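Local coordinates for protein acetylglutamate kinase (Streptococcus mutans, PDB 3L86) that probably catalyses the ATP-dependent phosphorylation of N-acetyl-L-glutamate, the second step in making N-acetylornithine for arginine biosynthesis, at residues A47-S52 against D113-N118; F77-L82 against S108-D113; K91-L96 against K148-Y153; Q131-D136 against P175-L180; V140-Y145 against D156-N161. All coordinates share one frame; numbering follows the deposited sequence.

Contact 1: residues A47-S52 against D113-N118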
# COMPACT_ATOMS: atom_id res chain seq x y z
N ALA A 47 8.63 1.98 -7.22
CA ALA A 47 8.40 3.40 -6.92
C ALA A 47 9.19 3.82 -5.69
O ALA A 47 9.68 4.97 -5.62
CB ALA A 47 6.90 3.63 -6.71
N SER A 48 9.32 2.93 -4.70
CA SER A 48 10.07 3.30 -3.49
C SER A 48 11.59 3.40 -3.66
O SER A 48 12.27 3.89 -2.73
CB SER A 48 9.75 2.35 -2.35
OG SER A 48 10.36 1.11 -2.54
N GLN A 49 12.12 2.96 -4.82
CA GLN A 49 13.56 2.92 -5.07
C GLN A 49 14.00 4.09 -5.94
O GLN A 49 15.17 4.22 -6.27
CB GLN A 49 13.98 1.59 -5.74
CG GLN A 49 13.56 0.29 -5.03
CD GLN A 49 14.22 0.08 -3.67
OE1 GLN A 49 15.44 0.01 -3.55
NE2 GLN A 49 13.38 0.00 -2.61
N GLN A 50 13.05 4.94 -6.33
CA GLN A 50 13.30 6.08 -7.20
C GLN A 50 12.66 7.39 -6.71
O GLN A 50 12.26 8.19 -7.53
CB GLN A 50 12.84 5.79 -8.69
CG GLN A 50 11.30 5.48 -8.87
CD GLN A 50 10.92 4.97 -10.28
OE1 GLN A 50 11.78 4.46 -11.02
NE2 GLN A 50 9.60 5.04 -10.62
N LEU A 51 12.55 7.63 -5.41
CA LEU A 51 11.82 8.80 -4.89
C LEU A 51 12.45 10.12 -5.31
O LEU A 51 13.66 10.33 -5.11
CB LEU A 51 11.74 8.74 -3.36
CG LEU A 51 11.04 7.48 -2.87
CD1 LEU A 51 11.00 7.43 -1.32
CD2 LEU A 51 9.62 7.39 -3.45
N SER A 52 11.68 11.00 -5.92
CA SER A 52 12.26 12.23 -6.46
C SER A 52 12.46 13.38 -5.43
O SER A 52 11.96 13.35 -4.28
CB SER A 52 11.38 12.71 -7.60
OG SER A 52 10.17 13.20 -7.05
N ASP A 113 13.63 -5.03 5.76
CA ASP A 113 15.07 -4.71 5.76
C ASP A 113 15.52 -4.15 4.43
O ASP A 113 16.44 -3.31 4.38
CB ASP A 113 15.90 -5.97 6.09
CG ASP A 113 15.50 -6.59 7.40
OD1 ASP A 113 15.40 -5.85 8.39
OD2 ASP A 113 15.30 -7.82 7.45
N LEU A 114 14.89 -4.64 3.35
CA LEU A 114 15.26 -4.26 1.95
C LEU A 114 14.40 -3.14 1.28
O LEU A 114 14.81 -2.59 0.22
CB LEU A 114 15.21 -5.49 1.06
CG LEU A 114 16.41 -6.42 0.92
CD1 LEU A 114 17.26 -6.40 2.10
CD2 LEU A 114 16.08 -7.81 0.51
N VAL A 115 13.21 -2.86 1.79
CA VAL A 115 12.41 -1.72 1.29
C VAL A 115 12.15 -0.65 2.39
O VAL A 115 12.43 0.58 2.20
CB VAL A 115 11.05 -2.17 0.68
CG1 VAL A 115 10.28 -0.98 0.12
CG2 VAL A 115 11.28 -3.18 -0.48
N GLY A 116 11.62 -1.10 3.52
CA GLY A 116 11.16 -0.16 4.56
C GLY A 116 12.27 0.69 5.17
O GLY A 116 12.07 1.88 5.43
N LYS A 117 13.41 0.08 5.45
CA LYS A 117 14.55 0.82 6.06
C LYS A 117 15.10 1.93 5.13
O LYS A 117 15.40 3.05 5.59
CB LYS A 117 15.68 -0.15 6.49
CG LYS A 117 16.92 0.52 7.16
CD LYS A 117 16.60 0.96 8.56
CE LYS A 117 17.87 1.67 9.26
NZ LYS A 117 18.86 0.66 9.67
N ASN A 118 15.20 1.63 3.83
CA ASN A 118 15.54 2.66 2.82
C ASN A 118 14.54 3.88 2.75
O ASN A 118 14.97 5.04 2.65
CB ASN A 118 15.66 2.02 1.42
CG ASN A 118 16.04 3.05 0.31
OD1 ASN A 118 17.16 3.56 0.32
ND2 ASN A 118 15.14 3.31 -0.65
O HOH W 1 13.18 1.60 -0.29
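Gln49 and Ser48, from the loop 47-52, lean on Val115 and Asn118 of the helix 113-118, and no direct hydrogen bond joins the two sides. Gln49 loses the most surface. Its chain folds back on itself (chi1 -54°, chi2 -66°), which swings the amide towards the helix although the side chain sets out in another direction. There Gln49 NE2 comes to 4.1 Å from Leu114 O, a plain packing distance. Its hydrogen bond goes to its neighbour: Gln49 NE2 donates to Ser48 OG at 3.2 Å, with the oxygen slightly tilted from the amide plane. Ser48 OG is also hydrogen-bonded to Gly45 O, so the hydroxyl is tied within its own loop. The same oxygen rests against a methyl, Val115 CG1, at 3.4 Å. In the amino acid kinase fold this loop runs from strand 38-43, which carries Lys42, a predicted transition-state stabilizer, to helix 53-64, whose N-cap is Ser52. The side chain of Val115 in turn lies about 4 Å from Gly75 at the nearest atoms, one of the glycines of the substrate site. Asn118, one turn further on, sends its amide towards the loop, with CG anti to N at chi1 -178°. A water joins the two sides: Asn118 ND2 donates to it at 2.6 Å, and the water donates to Val115 O at 2.8 Å and, weakly, to Ser48 O at 3.5 Å. The helix has a wider, pi-type turn at 113-116.

Contact 2: residues F77-L82 against S108-D113. With NLG (N-acetyl-L-glutamate), chain C.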
# COMPACT_ATOMS: atom_id res chain seq x y z
N PHE A 77 8.63 -6.62 -6.34
CA PHE A 77 9.86 -6.67 -7.13
C PHE A 77 11.06 -7.18 -6.29
O PHE A 77 11.75 -8.14 -6.68
CB PHE A 77 9.99 -5.25 -7.70
CG PHE A 77 11.37 -4.83 -8.16
CD1 PHE A 77 11.84 -5.18 -9.42
CD2 PHE A 77 12.12 -3.94 -7.38
CE1 PHE A 77 13.12 -4.72 -9.90
CE2 PHE A 77 13.38 -3.46 -7.84
CZ PHE A 77 13.88 -3.86 -9.11
N ALA A 78 11.22 -6.63 -5.07
CA ALA A 78 12.21 -7.15 -4.08
C ALA A 78 12.05 -8.59 -3.58
O ALA A 78 13.04 -9.32 -3.53
CB ALA A 78 12.40 -6.18 -2.91
N ILE A 79 10.82 -9.00 -3.21
CA ILE A 79 10.53 -10.36 -2.83
C ILE A 79 10.87 -11.36 -4.00
O ILE A 79 11.40 -12.47 -3.76
CB ILE A 79 9.05 -10.54 -2.42
CG1 ILE A 79 8.65 -9.55 -1.24
CG2 ILE A 79 8.79 -12.03 -2.06
CD1 ILE A 79 7.08 -9.36 -1.00
N ASN A 80 10.52 -10.96 -5.23
CA ASN A 80 10.80 -11.78 -6.42
C ASN A 80 12.30 -12.05 -6.53
O ASN A 80 12.76 -13.18 -6.68
CB ASN A 80 10.29 -11.08 -7.70
CG ASN A 80 8.79 -11.14 -7.86
OD1 ASN A 80 8.06 -11.85 -7.15
ND2 ASN A 80 8.30 -10.42 -8.85
N LYS A 81 13.08 -10.98 -6.45
CA LYS A 81 14.54 -11.04 -6.55
C LYS A 81 15.03 -12.03 -5.53
O LYS A 81 15.70 -13.05 -5.84
CB LYS A 81 15.13 -9.67 -6.21
CG LYS A 81 16.16 -9.18 -7.16
N LEU A 82 14.74 -11.73 -4.28
CA LEU A 82 15.10 -12.62 -3.18
C LEU A 82 14.69 -14.07 -3.35
O LEU A 82 15.43 -14.99 -3.00
CB LEU A 82 14.56 -12.04 -1.85
CG LEU A 82 15.06 -12.50 -0.51
CD1 LEU A 82 16.60 -12.37 -0.33
CD2 LEU A 82 14.23 -11.68 0.56
N SER A 108 9.06 -11.12 4.90
CA SER A 108 9.26 -10.11 5.94
C SER A 108 10.65 -9.50 5.87
O SER A 108 10.79 -8.26 6.07
CB SER A 108 8.96 -10.66 7.36
OG SER A 108 9.85 -11.69 7.67
N HIS A 109 11.67 -10.30 5.54
CA HIS A 109 13.02 -9.73 5.32
C HIS A 109 13.06 -8.71 4.15
O HIS A 109 13.60 -7.62 4.28
CB HIS A 109 14.06 -10.84 5.02
CG HIS A 109 15.38 -10.32 4.55
ND1 HIS A 109 16.10 -9.36 5.26
CD2 HIS A 109 16.13 -10.63 3.46
CE1 HIS A 109 17.22 -9.09 4.60
NE2 HIS A 109 17.27 -9.85 3.51
N ALA A 110 12.49 -9.04 2.99
CA ALA A 110 12.52 -8.05 1.90
C ALA A 110 11.72 -6.76 2.27
O ALA A 110 12.15 -5.61 2.00
CB ALA A 110 11.98 -8.70 0.60
N LEU A 111 10.54 -6.92 2.84
CA LEU A 111 9.70 -5.75 3.17
C LEU A 111 10.32 -4.84 4.26
O LEU A 111 10.40 -3.61 4.06
CB LEU A 111 8.29 -6.20 3.59
CG LEU A 111 7.36 -6.78 2.51
CD1 LEU A 111 6.03 -7.22 3.15
CD2 LEU A 111 7.15 -5.76 1.41
N LEU A 112 10.75 -5.41 5.39
CA LEU A 112 11.32 -4.62 6.49
C LEU A 112 12.76 -4.14 6.23
O LEU A 112 13.07 -2.97 6.47
CB LEU A 112 11.25 -5.37 7.85
CG LEU A 112 9.81 -5.73 8.30
CD1 LEU A 112 9.86 -6.69 9.49
CD2 LEU A 112 8.93 -4.49 8.60
N ASP A 113 13.63 -5.03 5.76
CA ASP A 113 15.07 -4.71 5.76
C ASP A 113 15.52 -4.15 4.43
O ASP A 113 16.44 -3.31 4.38
CB ASP A 113 15.90 -5.97 6.09
CG ASP A 113 15.50 -6.59 7.40
OD1 ASP A 113 15.40 -5.85 8.39
OD2 ASP A 113 15.30 -7.82 7.45
CA NLG C . 1.96 -9.13 -1.64
C NLG C . 0.97 -10.15 -1.70
OXT NLG C . 0.65 -10.78 -2.72
O NLG C . 0.16 -10.56 -0.95
CB NLG C . 2.70 -8.15 -0.72
CG NLG C . 3.67 -7.04 -1.30
CD NLG C . 3.23 -5.91 -2.32
OE1 NLG C . 2.05 -5.72 -2.45
OE2 NLG C . 4.00 -5.23 -3.01
C7 NLG C . 3.81 -9.80 -2.93
C8 NLG C . 4.46 -9.49 -3.90
O7 NLG C . 3.98 -10.74 -2.19
N2 NLG C . 2.78 -9.13 -2.58
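Leu82 holds its CG anti to the backbone N (chi1 -163°), and His109 does the same on the facing helix (chi1 170°); these torsions bring the two side-chain ends together, and the side chains cross at about a right angle, with Leu82 CD2 3.6 Å from His109 CD2. The same methyl also touches Ala110 CB, at 3.7 Å. Ile79 places CG1 beside its own backbone N, which brings that atom to 3.9 Å from Ala110 CB and carries the chain end on towards Leu111, where Ile79 CD1 and Leu111 CD2 are 4.3 Å apart. Ala110 is thus the small residue in the middle, met by Ile79, Leu82 and Ala78. Its small size is consistent with the close approach of the helices, whose short axes pass 8.9 Å apart at 133°, about midway between perpendicular and antiparallel.

On one side the interface borders the substrate. Ile79 CD1 lies 3.6 Å from O7 of the acetyl group of N-acetyl-L-glutamate, a ligand also hydrogen-bonded by Arg97 and by the backbone N of Gly75 and Gly76. On another, His109 ND1 donates to Asp113 OD2 at 2.8 Å, nearly in the ring plane and onto the anti lone pair, which fixes the imidazole's rotation.

Across the helices the contact is wholly apolar, so it is shape that fits them together; the one polar link stays inside helix 101-125, and the carboxylate would be expected to make the imidazole somewhat more basic.

Contact 3: residues K91-L96 against K148-Y153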
# COMPACT_ATOMS: atom_id res chain seq x y z
N LYS A 91 5.03 -18.06 -7.83
CA LYS A 91 3.71 -18.33 -8.29
C LYS A 91 2.71 -17.37 -7.72
O LYS A 91 2.65 -17.17 -6.53
CB LYS A 91 3.26 -19.75 -7.97
CG LYS A 91 4.16 -20.48 -7.12
N LYS A 92 1.95 -16.76 -8.61
CA LYS A 92 0.88 -15.86 -8.31
C LYS A 92 -0.42 -16.35 -8.90
O LYS A 92 -0.41 -17.05 -9.90
CB LYS A 92 1.20 -14.47 -8.79
CG LYS A 92 1.92 -13.60 -7.77
CD LYS A 92 2.97 -12.75 -8.38
CE LYS A 92 3.31 -11.47 -7.55
NZ LYS A 92 3.70 -10.18 -8.18
N ILE A 93 -1.53 -15.97 -8.27
CA ILE A 93 -2.86 -16.38 -8.67
C ILE A 93 -3.74 -15.18 -8.49
O ILE A 93 -3.90 -14.70 -7.36
CB ILE A 93 -3.42 -17.46 -7.74
CG1 ILE A 93 -2.60 -18.74 -7.88
CG2 ILE A 93 -4.87 -17.74 -8.06
CD1 ILE A 93 -3.21 -19.95 -7.23
N ASN A 94 -4.28 -14.67 -9.60
CA ASN A 94 -5.20 -13.54 -9.48
C ASN A 94 -4.43 -12.34 -8.92
O ASN A 94 -4.96 -11.58 -8.11
CB ASN A 94 -6.37 -13.90 -8.54
CG ASN A 94 -7.40 -14.87 -9.19
OD1 ASN A 94 -7.85 -15.84 -8.55
ND2 ASN A 94 -7.79 -14.58 -10.44
N GLY A 95 -3.18 -12.20 -9.35
CA GLY A 95 -2.30 -11.15 -8.86
C GLY A 95 -1.82 -11.27 -7.39
O GLY A 95 -1.13 -10.39 -6.91
N LEU A 96 -2.15 -12.36 -6.71
CA LEU A 96 -1.72 -12.57 -5.29
C LEU A 96 -0.68 -13.69 -5.17
O LEU A 96 -0.86 -14.76 -5.75
CB LEU A 96 -2.95 -12.87 -4.41
CG LEU A 96 -4.07 -11.83 -4.45
CD1 LEU A 96 -5.27 -12.35 -3.67
CD2 LEU A 96 -3.63 -10.45 -3.84
N LYS A 148 -6.41 -20.67 2.91
CA LYS A 148 -5.20 -21.43 3.19
C LYS A 148 -4.84 -22.42 2.12
O LYS A 148 -3.76 -22.42 1.73
CB LYS A 148 -5.25 -22.18 4.52
CG LYS A 148 -4.54 -21.63 5.65
CD LYS A 148 -4.87 -22.47 6.88
CE LYS A 148 -4.48 -21.82 8.18
NZ LYS A 148 -4.25 -22.74 9.33
N ASP A 149 -5.80 -23.26 1.69
CA ASP A 149 -5.49 -24.31 0.67
C ASP A 149 -5.05 -23.72 -0.67
O ASP A 149 -4.21 -24.27 -1.36
CB ASP A 149 -6.71 -25.23 0.43
CG ASP A 149 -6.89 -26.30 1.51
OD1 ASP A 149 -5.95 -26.53 2.31
OD2 ASP A 149 -8.00 -26.86 1.59
N THR A 150 -5.61 -22.58 -1.06
CA THR A 150 -5.13 -21.94 -2.30
C THR A 150 -3.87 -21.06 -2.20
O THR A 150 -3.01 -21.14 -3.06
CB THR A 150 -6.25 -21.14 -2.94
OG1 THR A 150 -7.39 -22.01 -3.12
CG2 THR A 150 -5.81 -20.62 -4.33
N TYR A 151 -3.79 -20.20 -1.18
CA TYR A 151 -2.76 -19.16 -1.09
C TYR A 151 -1.79 -19.36 0.06
O TYR A 151 -0.75 -18.71 0.08
CB TYR A 151 -3.36 -17.74 -0.89
CG TYR A 151 -4.34 -17.28 -1.94
CD1 TYR A 151 -3.93 -16.83 -3.20
CD2 TYR A 151 -5.68 -17.35 -1.69
CE1 TYR A 151 -4.90 -16.41 -4.18
CE2 TYR A 151 -6.62 -16.96 -2.63
CZ TYR A 151 -6.22 -16.50 -3.87
OH TYR A 151 -7.23 -16.13 -4.77
N GLY A 152 -2.09 -20.24 1.03
CA GLY A 152 -1.14 -20.38 2.14
C GLY A 152 -1.27 -19.25 3.18
O GLY A 152 -2.39 -18.98 3.63
N TYR A 153 -0.15 -18.59 3.53
CA TYR A 153 -0.07 -17.52 4.54
C TYR A 153 -0.40 -16.09 4.02
O TYR A 153 0.27 -15.12 4.39
CB TYR A 153 1.33 -17.54 5.22
CG TYR A 153 1.40 -18.61 6.30
CD1 TYR A 153 1.28 -19.97 6.00
CD2 TYR A 153 1.55 -18.25 7.64
CE1 TYR A 153 1.32 -20.97 7.06
CE2 TYR A 153 1.61 -19.20 8.65
CZ TYR A 153 1.47 -20.55 8.36
OH TYR A 153 1.52 -21.44 9.43
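Ile93 and Leu96 are the paired ends of a two-residue beta hairpin, a type I' turn through Asn94 and Gly95: Ile93 N donates to Leu96 O at 2.9 Å and Leu96 N to Ile93 O at 3.0 Å. Both turn residues have positive phi. Facing it, residues 148-151 form a short helical turn that ends at Gly152, where phi turns positive and the chain breaks away.

Tyr151 carries the contact. With CG beside its backbone N (chi1 -57°), its ring reaches over to the hairpin and offers one edge carbon: Tyr151 CE1 lies 4.0 Å from Ile93 CB and equally far from Leu96 CB. Ile93 O sits at the edge of the ring, in its plane, 3.7 Å from Tyr151 CE1. One face of the same ring is covered from within its own segment by Thr150 CG2, a methyl over the centre. That methyl also reaches across, 4.0 Å from Ile93 CD1, while Thr150 OG1 is engaged with Asp147. At the far end Asn94 OD1 approaches Tyr151 OH to 3.8 Å, the amide and ring planes 51° apart; they simply pack.

Leu96 is a wall of the N-acetyl-L-glutamate pocket, next to the substrate-binding Arg97. A hairpin over the substrate is a familiar feature of acetylglutamate kinases, in which it is thought to act as a lid, and here Tyr151 and Thr150 pack against its turn end.

Contact 4: residues Q131-D136 against P175-L180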
# COMPACT_ATOMS: atom_id res chain seq x y z
N GLN A 131 8.88 7.17 11.36
CA GLN A 131 9.35 5.99 12.10
C GLN A 131 8.81 4.71 11.47
O GLN A 131 7.64 4.60 11.29
CB GLN A 131 8.87 6.06 13.59
CG GLN A 131 9.26 4.82 14.43
CD GLN A 131 10.76 4.63 14.50
OE1 GLN A 131 11.48 5.51 14.97
NE2 GLN A 131 11.25 3.46 14.04
N GLN A 132 9.67 3.76 11.12
CA GLN A 132 9.21 2.40 10.69
C GLN A 132 8.61 1.64 11.88
O GLN A 132 9.29 1.53 12.93
CB GLN A 132 10.41 1.63 10.12
CG GLN A 132 10.16 0.19 9.75
CD GLN A 132 11.42 -0.45 9.10
OE1 GLN A 132 12.55 -0.30 9.59
NE2 GLN A 132 11.23 -1.12 7.99
N LEU A 133 7.36 1.14 11.77
CA LEU A 133 6.87 0.15 12.75
C LEU A 133 7.48 -1.25 12.56
O LEU A 133 7.57 -1.73 11.43
CB LEU A 133 5.33 0.04 12.75
CG LEU A 133 4.62 1.19 13.52
CD1 LEU A 133 5.00 2.54 12.99
CD2 LEU A 133 3.08 1.03 13.51
N LYS A 134 7.93 -1.90 13.66
CA LYS A 134 8.41 -3.30 13.55
C LYS A 134 7.60 -4.15 14.55
O LYS A 134 6.58 -4.76 14.17
CB LYS A 134 9.93 -3.44 13.76
CG LYS A 134 10.81 -2.89 12.60
CD LYS A 134 12.20 -3.59 12.62
CE LYS A 134 13.35 -2.63 12.44
NZ LYS A 134 13.98 -2.53 11.04
N SER A 135 7.96 -4.08 15.84
CA SER A 135 7.16 -4.81 16.85
C SER A 135 5.76 -4.23 17.05
O SER A 135 4.81 -5.00 17.37
CB SER A 135 7.90 -4.96 18.20
OG SER A 135 8.25 -3.70 18.75
N ASP A 136 5.62 -2.90 16.87
CA ASP A 136 4.27 -2.26 16.85
C ASP A 136 3.34 -2.80 15.74
O ASP A 136 2.14 -2.62 15.83
CB ASP A 136 4.35 -0.71 16.73
CG ASP A 136 4.71 -0.04 18.07
OD1 ASP A 136 4.55 -0.70 19.15
OD2 ASP A 136 5.20 1.13 18.04
N PRO A 175 3.96 7.58 10.67
CA PRO A 175 4.23 6.13 10.74
C PRO A 175 4.40 5.51 9.36
O PRO A 175 3.55 5.75 8.51
CB PRO A 175 2.96 5.56 11.37
CG PRO A 175 1.81 6.59 11.05
CD PRO A 175 2.59 7.95 11.11
N ILE A 176 5.45 4.69 9.19
CA ILE A 176 5.67 3.84 8.00
C ILE A 176 5.32 2.34 8.24
O ILE A 176 5.97 1.65 9.09
CB ILE A 176 7.10 4.01 7.47
CG1 ILE A 176 7.33 5.49 7.03
CG2 ILE A 176 7.38 3.09 6.25
CD1 ILE A 176 8.86 5.90 7.00
N LEU A 177 4.32 1.86 7.50
CA LEU A 177 3.81 0.47 7.63
C LEU A 177 4.03 -0.43 6.44
O LEU A 177 3.43 -0.25 5.37
CB LEU A 177 2.31 0.49 7.79
CG LEU A 177 1.56 0.42 9.06
CD1 LEU A 177 2.00 1.59 9.95
CD2 LEU A 177 0.03 0.49 8.75
N ALA A 178 4.81 -1.47 6.64
CA ALA A 178 4.94 -2.56 5.64
C ALA A 178 3.65 -3.37 5.50
O ALA A 178 2.85 -3.42 6.44
CB ALA A 178 6.08 -3.50 6.05
N SER A 179 3.48 -4.08 4.35
CA SER A 179 2.24 -4.82 4.12
C SER A 179 2.25 -6.21 4.79
O SER A 179 2.49 -7.24 4.09
CB SER A 179 1.92 -4.95 2.64
OG SER A 179 3.01 -5.53 1.90
N LEU A 180 2.04 -6.20 6.11
CA LEU A 180 2.09 -7.39 7.01
C LEU A 180 1.01 -7.22 8.07
O LEU A 180 0.72 -6.10 8.52
CB LEU A 180 3.47 -7.52 7.72
CG LEU A 180 4.73 -7.81 6.82
CD1 LEU A 180 6.03 -7.62 7.62
CD2 LEU A 180 4.74 -9.23 6.13
O HOH W 2 6.64 -1.05 8.90
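Gln131 and Ile176 meet through a nearly straight backbone bond, Ile176 N to Gln131 O at 3.0 Å and 175°. Two residues on, Leu133 N returns to Ile176 O at 3.1 Å, so Ile176 brackets Gln132 in parallel register. The methyls of Leu133 pack beside this backbone pairing: Leu133 CD2 lies 3.8 Å from Leu177 CD1, and Leu133 CD1 is 4.0 Å from Pro175 CB, each pair side by side and pointing the same way. Leu133 gets there with CG beside its backbone N (chi1 -78°).

Where the strands part, a water takes over the pairing. It donates to Leu133 O and to Ile176 O, both at 2.8 Å, and accepts from Ala178 N at 2.9 Å, so Ile176 O is gripped twice.

Strand 130-132 thereby joins the central sheet of the amino acid kinase fold beside strand 174-182, which bonds on its other side to strand 68-73. Helix 162-170 packs on the Pro175 face, Phe168 touching both Pro175 and Leu133, and helix 101-125 on the Ile176 face through Leu123.

Further out, the glutamines are fixed by their amides. Gln131 NE2 donates in its own amide plane to Gln132 O, 3.0 Å away. Gln132 uses NE2 on Leu112 O of helix 101-125, while Lys134 NZ comes to its OE1 from above the carbonyl plane. Beyond Ala178 the strand bends through an inverse gamma turn centred on Ser179, which touches N-acetyl-L-glutamate.

Contact 5: residues V140-Y145 against D156-N161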
# COMPACT_ATOMS: atom_id res chain seq x y z
N VAL A 140 -1.25 -3.09 15.54
CA VAL A 140 -2.05 -2.22 14.65
C VAL A 140 -2.88 -3.00 13.64
O VAL A 140 -4.07 -2.70 13.45
CB VAL A 140 -1.15 -1.17 13.92
CG1 VAL A 140 -1.90 -0.55 12.74
CG2 VAL A 140 -0.69 -0.10 14.93
N VAL A 141 -2.25 -3.97 12.97
CA VAL A 141 -2.95 -4.67 11.86
C VAL A 141 -3.34 -6.11 12.25
O VAL A 141 -2.48 -6.98 12.40
CB VAL A 141 -2.07 -4.78 10.55
CG1 VAL A 141 -2.95 -5.37 9.38
CG2 VAL A 141 -1.53 -3.40 10.20
N ALA A 142 -4.64 -6.35 12.40
CA ALA A 142 -5.18 -7.71 12.52
C ALA A 142 -5.64 -8.21 11.18
O ALA A 142 -6.22 -7.43 10.40
CB ALA A 142 -6.35 -7.68 13.48
N ALA A 143 -5.42 -9.52 10.93
CA ALA A 143 -5.77 -10.23 9.69
C ALA A 143 -6.25 -11.68 9.91
O ALA A 143 -6.10 -12.22 11.00
CB ALA A 143 -4.54 -10.25 8.74
N ASP A 144 -6.81 -12.30 8.87
CA ASP A 144 -7.09 -13.75 8.85
C ASP A 144 -6.67 -14.33 7.47
O ASP A 144 -6.40 -13.56 6.57
CB ASP A 144 -8.59 -14.00 9.05
CG ASP A 144 -8.89 -15.35 9.70
OD1 ASP A 144 -8.01 -16.28 9.72
OD2 ASP A 144 -10.00 -15.45 10.26
N TYR A 145 -6.61 -15.67 7.32
CA TYR A 145 -6.19 -16.35 6.06
C TYR A 145 -7.25 -16.13 5.02
O TYR A 145 -8.42 -16.38 5.28
CB TYR A 145 -6.06 -17.87 6.30
CG TYR A 145 -4.97 -18.20 7.29
CD1 TYR A 145 -3.70 -18.46 6.86
CD2 TYR A 145 -5.21 -18.16 8.68
CE1 TYR A 145 -2.67 -18.71 7.77
CE2 TYR A 145 -4.17 -18.41 9.59
CZ TYR A 145 -2.92 -18.70 9.10
OH TYR A 145 -1.85 -18.99 9.91
N ASP A 156 -6.17 -11.33 4.78
CA ASP A 156 -7.14 -10.26 4.45
C ASP A 156 -7.25 -9.44 5.75
O ASP A 156 -7.48 -10.05 6.78
CB ASP A 156 -8.49 -10.98 4.24
CG ASP A 156 -9.55 -10.14 3.51
OD1 ASP A 156 -9.27 -9.09 2.87
OD2 ASP A 156 -10.73 -10.60 3.59
N VAL A 157 -7.11 -8.11 5.72
CA VAL A 157 -7.22 -7.28 6.94
C VAL A 157 -8.54 -7.46 7.70
O VAL A 157 -9.61 -7.36 7.12
CB VAL A 157 -6.95 -5.74 6.64
CG1 VAL A 157 -7.01 -4.92 7.96
CG2 VAL A 157 -5.53 -5.55 5.98
N THR A 158 -8.50 -7.75 9.01
CA THR A 158 -9.77 -7.82 9.74
C THR A 158 -10.02 -6.59 10.63
O THR A 158 -11.17 -6.26 10.91
CB THR A 158 -9.85 -9.10 10.67
OG1 THR A 158 -8.71 -9.09 11.52
CG2 THR A 158 -9.88 -10.41 9.86
N HIS A 159 -8.97 -5.90 11.09
CA HIS A 159 -9.22 -4.67 11.89
C HIS A 159 -7.96 -3.86 11.93
O HIS A 159 -6.85 -4.42 11.99
CB HIS A 159 -9.70 -5.01 13.35
CG HIS A 159 -10.05 -3.81 14.19
ND1 HIS A 159 -9.29 -3.40 15.27
CD2 HIS A 159 -11.08 -2.94 14.12
CE1 HIS A 159 -9.83 -2.32 15.81
NE2 HIS A 159 -10.92 -2.03 15.14
N ILE A 160 -8.14 -2.53 11.89
CA ILE A 160 -7.07 -1.58 12.17
C ILE A 160 -7.26 -0.88 13.56
O ILE A 160 -8.29 -0.23 13.79
CB ILE A 160 -6.96 -0.54 11.06
CG1 ILE A 160 -6.66 -1.21 9.68
CG2 ILE A 160 -5.80 0.41 11.35
CD1 ILE A 160 -5.23 -1.84 9.65
N ASN A 161 -6.31 -1.05 14.49
CA ASN A 161 -6.33 -0.32 15.79
C ASN A 161 -5.80 1.12 15.61
O ASN A 161 -4.60 1.33 15.46
CB ASN A 161 -5.52 -1.08 16.87
CG ASN A 161 -5.68 -0.48 18.27
OD1 ASN A 161 -5.92 0.69 18.40
ND2 ASN A 161 -5.64 -1.32 19.30
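Ala142 presents one face of its carbonyl plane to two donors: Thr158 N at 2.7 Å and His159 N at 3.2 Å both reach Ala142 O from that same face, the histidine from well above the plane. Val140 O is used differently, with Asn161 N in the carbonyl plane on a lone pair, 3.0 Å away. At the other end Asp156 N meets Asp144 O almost along the C=O axis.

Two donors on one oxygen mark a classic beta bulge, Thr158 and His159 together facing Ala142, in the two-stranded antiparallel sheet of strands 141-145 and 155-160. The bulge shifts the pairing by one residue: Val141 opposes Ile160, yet Ala143 opposes Val157. Thr158 keeps OG1 between its backbone N and carbonyl carbon (chi1 55°), where it lies 3.4 Å from Ala142 CB, while its methyl CG2 stands 3.9 Å from Asp144 CB.

On the face away from Ala142 and His159, Val141 and Ile160 lie side by side, Val141 CG2 to Ile160 CD1 4.1 Å, and Val157 CG2 is 4.3 Å from Val141 CG1. This valine and isoleucine side rests on helix 193-203 through Leu196, Ala199 and Ala203. Val140 packs on helix 162-170, which begins right after Asn161.

All five contacts belong to the one amino acid kinase fold. Contacts 1 and 2 share Asp113 and helix 101-125, their centres about 11 Å apart, and contact 2 is nested in the loop that contact 1 closes. The same helix leads on to strand 130-132 of contact 4, whose loop encloses contact 5; those two centres are about 14 Å apart. Contact 3 alternates along the chain with contacts 1, 2, 4 and 5 and touches contact 5, where Tyr145 meets Gly152 and Tyr153. Contacts 1 and 5 sit on opposite sides of the chain's centre, their own centres about 24 Å apart. Contacts 2, 3 and 4 each contribute a residue to the N-acetyl-L-glutamate pocket, so distant parts of the chain converge on the substrate.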